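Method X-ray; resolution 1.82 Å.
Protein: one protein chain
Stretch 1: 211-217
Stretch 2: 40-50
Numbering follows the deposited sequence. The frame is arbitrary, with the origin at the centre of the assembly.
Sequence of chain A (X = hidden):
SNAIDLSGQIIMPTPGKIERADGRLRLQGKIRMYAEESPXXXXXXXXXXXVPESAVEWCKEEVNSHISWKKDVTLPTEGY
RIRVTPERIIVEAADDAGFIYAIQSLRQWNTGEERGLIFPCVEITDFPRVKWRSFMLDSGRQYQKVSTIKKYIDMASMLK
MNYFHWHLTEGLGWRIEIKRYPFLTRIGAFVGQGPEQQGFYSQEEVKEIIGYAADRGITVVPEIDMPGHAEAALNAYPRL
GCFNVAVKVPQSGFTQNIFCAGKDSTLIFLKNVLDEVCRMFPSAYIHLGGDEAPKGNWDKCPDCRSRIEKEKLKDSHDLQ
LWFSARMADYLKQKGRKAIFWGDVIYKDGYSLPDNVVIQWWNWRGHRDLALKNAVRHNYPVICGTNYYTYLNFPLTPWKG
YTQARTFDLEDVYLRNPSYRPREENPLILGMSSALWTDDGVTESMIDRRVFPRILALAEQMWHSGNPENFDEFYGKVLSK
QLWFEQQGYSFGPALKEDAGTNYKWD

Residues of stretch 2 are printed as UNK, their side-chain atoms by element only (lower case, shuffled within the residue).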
# COMPACT_ATOMS: atom_id res chain seq x y z
N GLY A 211 0.46 -13.18 -7.46
CA GLY A 211 -0.44 -13.48 -8.56
C GLY A 211 -1.82 -12.89 -8.30
O GLY A 211 -2.44 -12.31 -9.20
N TYR A 212 -2.30 -13.04 -7.07
CA TYR A 212 -3.60 -12.49 -6.68
C TYR A 212 -3.63 -10.98 -6.86
O TYR A 212 -4.60 -10.40 -7.38
CB TYR A 212 -3.87 -12.85 -5.22
CG TYR A 212 -5.21 -12.38 -4.67
CD1 TYR A 212 -6.35 -13.15 -4.84
CD2 TYR A 212 -5.31 -11.18 -3.97
CE1 TYR A 212 -7.58 -12.73 -4.33
CE2 TYR A 212 -6.55 -10.75 -3.46
CZ TYR A 212 -7.66 -11.54 -3.64
OH TYR A 212 -8.89 -11.13 -3.15
N ALA A 213 -2.56 -10.33 -6.44
CA ALA A 213 -2.46 -8.88 -6.55
C ALA A 213 -2.43 -8.45 -8.01
O ALA A 213 -3.11 -7.50 -8.39
CB ALA A 213 -1.24 -8.38 -5.81
N ALA A 214 -1.63 -9.14 -8.82
CA ALA A 214 -1.50 -8.79 -10.24
C ALA A 214 -2.85 -8.84 -10.95
O ALA A 214 -3.13 -8.00 -11.80
CB ALA A 214 -0.50 -9.71 -10.93
N ASP A 215 -3.69 -9.81 -10.58
CA ASP A 215 -5.01 -9.95 -11.18
C ASP A 215 -5.92 -8.77 -10.87
O ASP A 215 -6.94 -8.58 -11.53
CB ASP A 215 -5.69 -11.24 -10.70
CG ASP A 215 -5.11 -12.47 -11.35
OD1 ASP A 215 -4.53 -12.34 -12.44
OD2 ASP A 215 -5.25 -13.57 -10.76
N ARG A 216 -5.56 -7.99 -9.86
CA ARG A 216 -6.37 -6.82 -9.54
C ARG A 216 -5.58 -5.51 -9.56
O ARG A 216 -5.94 -4.54 -8.89
CB ARG A 216 -7.19 -7.04 -8.24
CG ARG A 216 -6.41 -7.46 -7.02
CD ARG A 216 -7.23 -8.41 -6.13
NE ARG A 216 -7.28 -9.75 -6.72
CZ ARG A 216 -8.38 -10.49 -6.80
NH1 ARG A 216 -8.32 -11.68 -7.37
NH2 ARG A 216 -9.52 -10.05 -6.30
N GLY A 217 -4.52 -5.48 -10.35
CA GLY A 217 -3.80 -4.25 -10.63
C GLY A 217 -2.95 -3.70 -9.50
O GLY A 217 -2.62 -2.51 -9.48
N UNK A 40 -6.63 -11.48 -20.83
CA UNK A 40 -6.09 -12.32 -19.77
C UNK A 40 -5.69 -11.65 -18.46
O UNK A 40 -5.79 -12.25 -17.39
N UNK A 41 -5.26 -10.40 -18.53
CA UNK A 41 -4.71 -9.73 -17.35
C UNK A 41 -5.77 -9.18 -16.40
O UNK A 41 -5.54 -9.09 -15.20
o UNK A 41 -4.65 -7.54 -18.26
c UNK A 41 -3.82 -8.58 -17.78
N UNK A 42 -6.92 -8.78 -16.94
CA UNK A 42 -7.97 -8.19 -16.12
C UNK A 42 -9.18 -9.08 -15.95
O UNK A 42 -10.03 -8.84 -15.08
c UNK A 42 -8.96 -6.86 -18.06
c UNK A 42 -10.04 -6.91 -20.62
c UNK A 42 -10.85 -7.14 -19.52
c UNK A 42 -8.16 -6.62 -19.16
c UNK A 42 -8.69 -6.65 -20.44
c UNK A 42 -10.31 -7.11 -18.26
c UNK A 42 -8.39 -6.82 -16.67
N UNK A 43 -9.27 -10.13 -16.75
CA UNK A 43 -10.50 -10.88 -16.85
C UNK A 43 -10.83 -11.75 -15.62
O UNK A 43 -12.00 -12.00 -15.33
c UNK A 43 -12.77 -10.58 -18.71
c UNK A 43 -12.01 -11.90 -18.58
c UNK A 43 -9.82 -13.04 -17.99
c UNK A 43 -10.56 -11.71 -18.14
N UNK A 44 -9.81 -12.19 -14.88
CA UNK A 44 -10.06 -12.97 -13.67
C UNK A 44 -10.83 -12.14 -12.64
O UNK A 44 -11.69 -12.66 -11.91
n UNK A 44 -3.95 -14.63 -14.94
c UNK A 44 -7.05 -15.38 -13.12
n UNK A 44 -5.57 -16.21 -15.36
c UNK A 44 -5.10 -15.21 -14.62
n UNK A 44 -5.78 -14.80 -13.56
c UNK A 44 -8.76 -13.52 -13.09
c UNK A 44 -8.24 -14.75 -13.84
N UNK A 45 -10.54 -10.84 -12.58
CA UNK A 45 -11.25 -9.95 -11.66
C UNK A 45 -12.71 -9.77 -12.09
O UNK A 45 -13.61 -9.75 -11.25
c UNK A 45 -10.47 -6.22 -10.67
c UNK A 45 -11.15 -7.59 -10.56
c UNK A 45 -11.03 -8.13 -9.13
c UNK A 45 -10.56 -8.58 -11.57
N UNK A 46 -12.93 -9.65 -13.39
CA UNK A 46 -14.28 -9.54 -13.92
C UNK A 46 -15.10 -10.79 -13.59
O UNK A 46 -16.25 -10.69 -13.16
c UNK A 46 -15.59 -9.22 -16.07
c UNK A 46 -16.24 -7.99 -16.13
c UNK A 46 -18.13 -9.01 -17.20
c UNK A 46 -14.24 -9.33 -15.45
c UNK A 46 -16.23 -10.34 -16.59
c UNK A 46 -17.50 -7.88 -16.69
c UNK A 46 -17.50 -10.24 -17.15
N UNK A 47 -14.51 -11.97 -13.79
CA UNK A 47 -15.22 -13.22 -13.50
C UNK A 47 -15.55 -13.34 -12.01
O UNK A 47 -16.58 -13.88 -11.62
c UNK A 47 -13.03 -15.16 -15.94
c UNK A 47 -12.83 -15.29 -17.30
c UNK A 47 -13.78 -14.82 -18.18
o UNK A 47 -13.57 -14.95 -19.53
c UNK A 47 -15.14 -14.11 -16.34
c UNK A 47 -14.18 -14.56 -15.44
c UNK A 47 -14.39 -14.43 -13.94
c UNK A 47 -14.94 -14.23 -17.71
N UNK A 48 -14.66 -12.82 -11.18
CA UNK A 48 -14.83 -12.92 -9.74
C UNK A 48 -15.88 -11.94 -9.19
O UNK A 48 -16.61 -12.27 -8.25
o UNK A 48 -11.14 -13.02 -7.34
c UNK A 48 -13.51 -12.81 -7.55
c UNK A 48 -13.49 -12.68 -9.06
c UNK A 48 -12.18 -12.46 -6.92
o UNK A 48 -12.17 -11.60 -6.01
N UNK A 49 -15.96 -10.75 -9.78
CA UNK A 49 -16.72 -9.66 -9.17
C UNK A 49 -18.03 -9.34 -9.88
O UNK A 49 -18.95 -8.79 -9.27
c UNK A 49 -14.58 -8.51 -8.26
c UNK A 49 -15.87 -8.39 -9.08
n UNK A 49 -13.69 -9.37 -4.60
c UNK A 49 -14.83 -8.94 -6.82
c UNK A 49 -13.58 -8.69 -5.95
N UNK A 50 -18.12 -9.69 -11.16
CA UNK A 50 -19.27 -9.27 -11.98
C UNK A 50 -20.05 -10.41 -12.62
O UNK A 50 -21.23 -10.62 -12.31
c UNK A 50 -18.37 -6.91 -12.48
c UNK A 50 -17.63 -6.08 -13.51
c UNK A 50 -19.60 -6.16 -11.99
c UNK A 50 -18.80 -8.26 -13.05
O HOH W 1 -6.60 -11.72 -14.92
O HOH W 2 -7.76 -10.24 -13.42
O HOH W 3 -10.96 -12.40 -3.71

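Position 40 carries no side-chain atoms beyond the backbone, which makes it Gly-40. It does not touch stretch 1 directly, but Gly-40 O lies 2.7 Å from the O of water 1.

Position 41 has one carbon followed by one oxygen, the signature of Ser-41. Its chi1 of 73° is p, and its nearest side-chain atom, Ser-41 CB, is 6.0 Å from Ala-214 O; the approach is made by the backbone instead, with Ser-41 O 4.0 Å from Asp-215 O. Two carbonyl oxygens cannot bond to each other, and the O of water 2 is near both, 2.6 Å from Asp-215 O and 3.1 Å from Ser-41 O.

Position 42 shows one carbon and a six-carbon ring without a heteroatom: Phe-42. Phe-42 CA is 6.0 Å from Asp-215 CA, yet CA-to-CB points away, and the ring makes no contact.

At position 43 there are four carbons, forked at the first, with one arm two carbons long. This is Ile-43, within the helix, and its CA-to-CB bond also points away.

Position 44 has three carbons, a nitrogen, then a carbon bearing two more nitrogens. CA-to-CB points toward stretch 1, and the chain nitrogen of position 44 comes 3.0 Å from Asp-215 OD1. The guanidinium identifies Arg-44, whose NE donates to that oxygen at 164°. A weak second bond joins Arg-44 NH2 to the same Asp-215 OD1 at 3.4 Å and 136°. The carboxylate oxygen sits at the edge of the guanidinium, near its plane.

Position 45 has four carbons forked at the second. Its CB lies 3.6 Å from Asp-215 O, and a terminal carbon covers one face of the Arg-216 guanidinium. This is Leu-45, with Leu-45 CD1 3.7 Å from Arg-216 NH2.

Position 46, one carbon and a plain six-carbon ring, is Phe-46; position 47 adds an oxygen to the same pattern and is Tyr-47. Both are out of reach.

Position 48 has three carbons, the third carrying two oxygens, which meet the edge of the Arg-216 guanidinium: Glu-48. Two nearly straight bonds form, Arg-216 NH1 to Glu-48 OE1 at 3.1 Å (166°) and Arg-216 NH2 to Glu-48 OE2 at 3.1 Å (165°).

Position 49 has four carbons in a row ending in nitrogen; its last carbon is 4.3 Å from Arg-216 NH2. This is Lys-49. Lys-49 NZ is 4.6 Å from Arg-216 NH2, a pair of like charges, but Lys-49 NZ also forms a salt bridge with Glu-48 OE2 at 3.0 Å.

Position 50 has four carbons forked at the second. It is Leu-50, the first residue after the helix to leave helical phi/psi, and is out of reach.

The contact buries 349 Å² and rests on two salt bridges of reversed polarity, Asp-215 with Arg-44 and Arg-216 with Glu-48. Arg-216 NE donates to Tyr-212 O at 2.8 Å, tying its guanidinium to the helix of stretch 1. Leu-45 packs against both partners, and water 3 lies near Glu-48 OE2 and Tyr-212 OH.

Stretch 2 (40-50) GSFIRLFYEKL
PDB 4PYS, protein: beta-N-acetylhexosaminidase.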